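Local coordinates for DNA polymerase III, beta subunit (Eubacterium rectale, PDB 3T0P), which probably forms a ring-shaped head-to-tail homodimer around DNA, a sliding clamp that tethers DNA polymerases and makes them processive, at the interface of chains A and B. Coordinates in Å, arbitrary orientation; residue numbers count along the deposited sequence, not the author numbering. Chains: chain A/B, DNA polymerase III, beta subunit.

Contacts 1 and 2 lie side by side at one of the two seams of a dimeric clamp, where a beta sheet runs from one subunit into the next and so closes the ring. Their C-alpha centres are about 8 Å apart, and both follow the same pair of antiparallel edge strands, 104-109 of chain A and 302-308 of chain B. A:Lys105 and B:Arg270 belong to both. Contact 1 supplies backbone pairing beside an ion pair; contact 2 continues the pairing and adds a hydrophobic plug. Two-fold symmetry repeats both at the opposite seam.

Contact 1: the interface of chains A and B. Residues chain A 83, 103-105; chain B 270, 304-306.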
# COMPACT_ATOMS: atom_id res chain seq x y z
N PRO A 83 -1.39 22.43 11.24
CA PRO A 83 -0.03 22.50 11.81
C PRO A 83 0.02 21.88 13.22
O PRO A 83 -1.03 21.72 13.87
CB PRO A 83 0.26 24.01 11.87
CG PRO A 83 -0.80 24.67 11.15
CD PRO A 83 -1.98 23.77 11.07
N LYS A 103 -2.12 30.24 11.85
CA LYS A 103 -2.75 31.25 10.99
C LYS A 103 -3.77 30.62 10.00
O LYS A 103 -4.15 31.25 9.02
CB LYS A 103 -1.66 32.02 10.20
CG LYS A 103 -0.76 32.90 11.04
CD LYS A 103 0.15 33.70 10.10
CE LYS A 103 1.36 34.28 10.78
NZ LYS A 103 2.62 33.70 10.24
N ALA A 104 -4.16 29.37 10.25
CA ALA A 104 -5.11 28.64 9.41
C ALA A 104 -6.46 28.50 10.10
O ALA A 104 -6.54 28.34 11.32
CB ALA A 104 -4.55 27.28 9.04
N LYS A 105 -7.53 28.55 9.31
CA LYS A 105 -8.89 28.53 9.81
C LYS A 105 -9.80 27.77 8.83
O LYS A 105 -9.74 28.01 7.62
CB LYS A 105 -9.32 30.00 9.94
CG LYS A 105 -10.59 30.28 10.67
CD LYS A 105 -10.78 31.79 10.82
CE LYS A 105 -11.96 32.35 10.05
NZ LYS A 105 -11.70 32.43 8.58
N ARG B 270 -3.53 21.43 2.72
CA ARG B 270 -4.69 21.57 3.63
C ARG B 270 -5.95 21.93 2.85
O ARG B 270 -6.99 21.35 3.06
CB ARG B 270 -4.46 22.68 4.68
CG ARG B 270 -3.76 22.21 5.90
CD ARG B 270 -3.78 23.26 7.00
NE ARG B 270 -2.73 24.26 6.83
CZ ARG B 270 -1.45 24.08 7.15
NH1 ARG B 270 -1.03 22.92 7.63
NH2 ARG B 270 -0.57 25.06 6.97
N ASN B 304 -9.37 29.62 5.22
CA ASN B 304 -8.63 30.86 5.10
C ASN B 304 -7.28 30.68 5.81
O ASN B 304 -7.26 30.23 6.96
CB ASN B 304 -9.44 32.03 5.69
CG ASN B 304 -8.82 33.35 5.35
OD1 ASN B 304 -9.03 33.89 4.27
ND2 ASN B 304 -7.96 33.87 6.22
N GLU B 305 -6.18 31.02 5.15
CA GLU B 305 -4.86 30.90 5.76
C GLU B 305 -3.97 32.08 5.37
O GLU B 305 -3.97 32.48 4.22
CB GLU B 305 -4.16 29.57 5.34
CG GLU B 305 -2.86 29.34 6.10
CD GLU B 305 -2.30 27.93 6.16
OE1 GLU B 305 -3.03 26.97 5.81
OE2 GLU B 305 -1.11 27.79 6.56
N ASP B 306 -3.15 32.56 6.32
CA ASP B 306 -2.18 33.64 6.09
C ASP B 306 -0.77 33.11 6.22
O ASP B 306 -0.47 32.37 7.14
CB ASP B 306 -2.40 34.81 7.07
CG ASP B 306 -3.72 35.55 6.92
OD1 ASP B 306 -4.02 36.02 5.79
OD2 ASP B 306 -4.44 35.70 7.93
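A:Lys105 and B:Asn304 pair backbone to backbone across the subunit boundary, joining the edge strands of the N-terminal domain of one clamp subunit and the C-terminal domain of the other into one antiparallel sheet. The amide N of A:Lys105 donates to the carbonyl O of B:Asn304 at 2.9 Å, and B:Asn304 N returns a straighter bond to A:Lys105 O. Two residues along each strand, B:Asp306 N reaches A:Lys103 O at 3.2 Å; this longer bond comes to the carbonyl from a donor tilted out of its plane. The aliphatic part of A:Lys103 lies against the backbone of B:Asp306, with CD 3.3 Å from the carbonyl O.

Between these bonded pairs, A:Ala104 faces B:Glu305, and its methyl CB rests 3.7 Å from the carboxylate carbon CD. B:Glu305 has CG anti to its own amide nitrogen (chi1 -173°) and runs extended from there, which carries the carboxylate past the methyl to B:Arg270 of helix 261-272. B:Arg270 grips B:Glu305 side-on, one nitrogen to each oxygen: NE to OE1, and NH2 to the syn lone pair of OE2 at 2.8 Å. With both oxygens close to the guanidinium plane, the grip fixes the rotation of that group and presents one of its faces to chain A. A:Pro83 caps that face toward the rim, its side chain crossing the arginine at about a right angle. The ion pair lies within chain B, so it serves the interface as a shaped surface, likely with its charge largely balanced internally. The proline ring carbon CD of A:Pro83 sits 3.7 Å from B:Arg270 NH1.

Contact 2: the interface of chains A and B. Residues chain A 105-107; chain B 270, 273-274, 302-303.
The phenyl ring of A:Phe106 inserts into chain B at this beta sliding clamp seam, with B:Met303, a selenomethionine, across one face and the main-chain carbonyl O of B:Arg270 in plane at its edge. The methylene CG of B:Met303 makes a CH-pi contact 3.8 Å from the centroid of the A:Phe106 ring, displaced toward the rim. SE of B:Met303 lies 3.9 Å from CZ of A:Phe106. Having CG anti to the backbone N (chi1 -171°) directs the selenomethionine chain over the ring from the neighbouring strand. Around the far end of the phenyl group come leucine methyls from the segment just after helix 261-272. CD2 of B:Leu273 approaches CZ of A:Phe106 at 3.9 Å. CD1 of B:Leu274 meets CE1 of A:Phe106 at 4.0 Å. The aliphatic CB of B:Arg270 adds a looser contact with CZ, and the arginine's guanidinium plane stands 89° from the ring.

A:Phe106 turns its ring toward the helix through a chi1 of -78°, which sets CG opposite the carbonyl carbon. Replaced by alanine, this residue would lose its ring, which is likely to open a gap beneath the helix end and leave the B:Met303 methylene and both leucine side chains without their aromatic partner.

Strand pairing secures the base of this aromatic plug. A:Asn107 N donates to B:Ser302 O at 2.8 Å, from a position tilted out of the carbonyl plane. The reciprocal bond, from B:Ser302 N to A:Asn107 O at 2.9 Å, lies in the plane of its acceptor. Alongside them the serine hydroxyl OG of B:Ser302 packs 3.5 Å from CB of A:Asn107.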
# COMPACT_ATOMS: atom_id res chain seq x y z
N LYS A 105 -7.53 28.55 9.31
CA LYS A 105 -8.89 28.53 9.81
C LYS A 105 -9.80 27.77 8.83
O LYS A 105 -9.74 28.01 7.62
CB LYS A 105 -9.32 30.00 9.94
CG LYS A 105 -10.59 30.28 10.67
CD LYS A 105 -10.78 31.79 10.82
CE LYS A 105 -11.96 32.35 10.05
NZ LYS A 105 -11.70 32.43 8.58
N PHE A 106 -10.62 26.85 9.35
CA PHE A 106 -11.61 26.10 8.57
C PHE A 106 -13.00 26.42 9.05
O PHE A 106 -13.25 26.42 10.25
CB PHE A 106 -11.39 24.59 8.69
CG PHE A 106 -10.27 24.05 7.87
CD1 PHE A 106 -10.49 23.66 6.55
CD2 PHE A 106 -8.98 23.98 8.38
CE1 PHE A 106 -9.44 23.19 5.77
CE2 PHE A 106 -7.93 23.51 7.59
CZ PHE A 106 -8.17 23.10 6.30
N ASN A 107 -13.93 26.62 8.12
CA ASN A 107 -15.33 26.86 8.50
C ASN A 107 -16.16 25.73 7.94
O ASN A 107 -16.11 25.46 6.74
CB ASN A 107 -15.81 28.24 8.02
CG ASN A 107 -15.08 29.35 8.72
OD1 ASN A 107 -15.54 29.88 9.73
ND2 ASN A 107 -13.90 29.67 8.26
N ARG B 270 -3.53 21.43 2.72
CA ARG B 270 -4.69 21.57 3.63
C ARG B 270 -5.95 21.93 2.85
O ARG B 270 -6.99 21.35 3.06
CB ARG B 270 -4.46 22.68 4.68
CG ARG B 270 -3.76 22.21 5.90
CD ARG B 270 -3.78 23.26 7.00
NE ARG B 270 -2.73 24.26 6.83
CZ ARG B 270 -1.45 24.08 7.15
NH1 ARG B 270 -1.03 22.92 7.63
NH2 ARG B 270 -0.57 25.06 6.97
N LEU B 273 -8.23 19.21 0.93
CA LEU B 273 -9.19 18.35 1.63
C LEU B 273 -10.63 18.84 1.38
O LEU B 273 -11.56 18.04 1.45
CB LEU B 273 -8.88 18.20 3.14
CG LEU B 273 -9.17 19.37 4.10
CD1 LEU B 273 -10.61 19.36 4.59
CD2 LEU B 273 -8.22 19.34 5.28
N LEU B 274 -10.83 20.13 1.07
CA LEU B 274 -12.18 20.65 0.84
C LEU B 274 -12.70 20.39 -0.58
O LEU B 274 -13.89 20.53 -0.83
CB LEU B 274 -12.21 22.15 1.14
CG LEU B 274 -12.06 22.53 2.60
CD1 LEU B 274 -11.92 24.00 2.75
CD2 LEU B 274 -13.25 22.06 3.43
N SER B 302 -15.21 26.07 4.02
CA SER B 302 -14.18 26.98 3.52
C SER B 302 -12.91 26.97 4.38
O SER B 302 -12.89 26.48 5.51
CB SER B 302 -14.72 28.41 3.40
OG SER B 302 -15.08 28.89 4.68
N MSE B 303 -11.84 27.51 3.82
CA MSE B 303 -10.57 27.65 4.48
C MSE B 303 -9.99 29.03 4.21
O MSE B 303 -10.07 29.53 3.09
CB MSE B 303 -9.59 26.56 4.05
CG MSE B 303 -8.31 26.54 4.90
SE MSE B 303 -6.71 25.86 3.94
CE MSE B 303 -6.53 27.39 2.60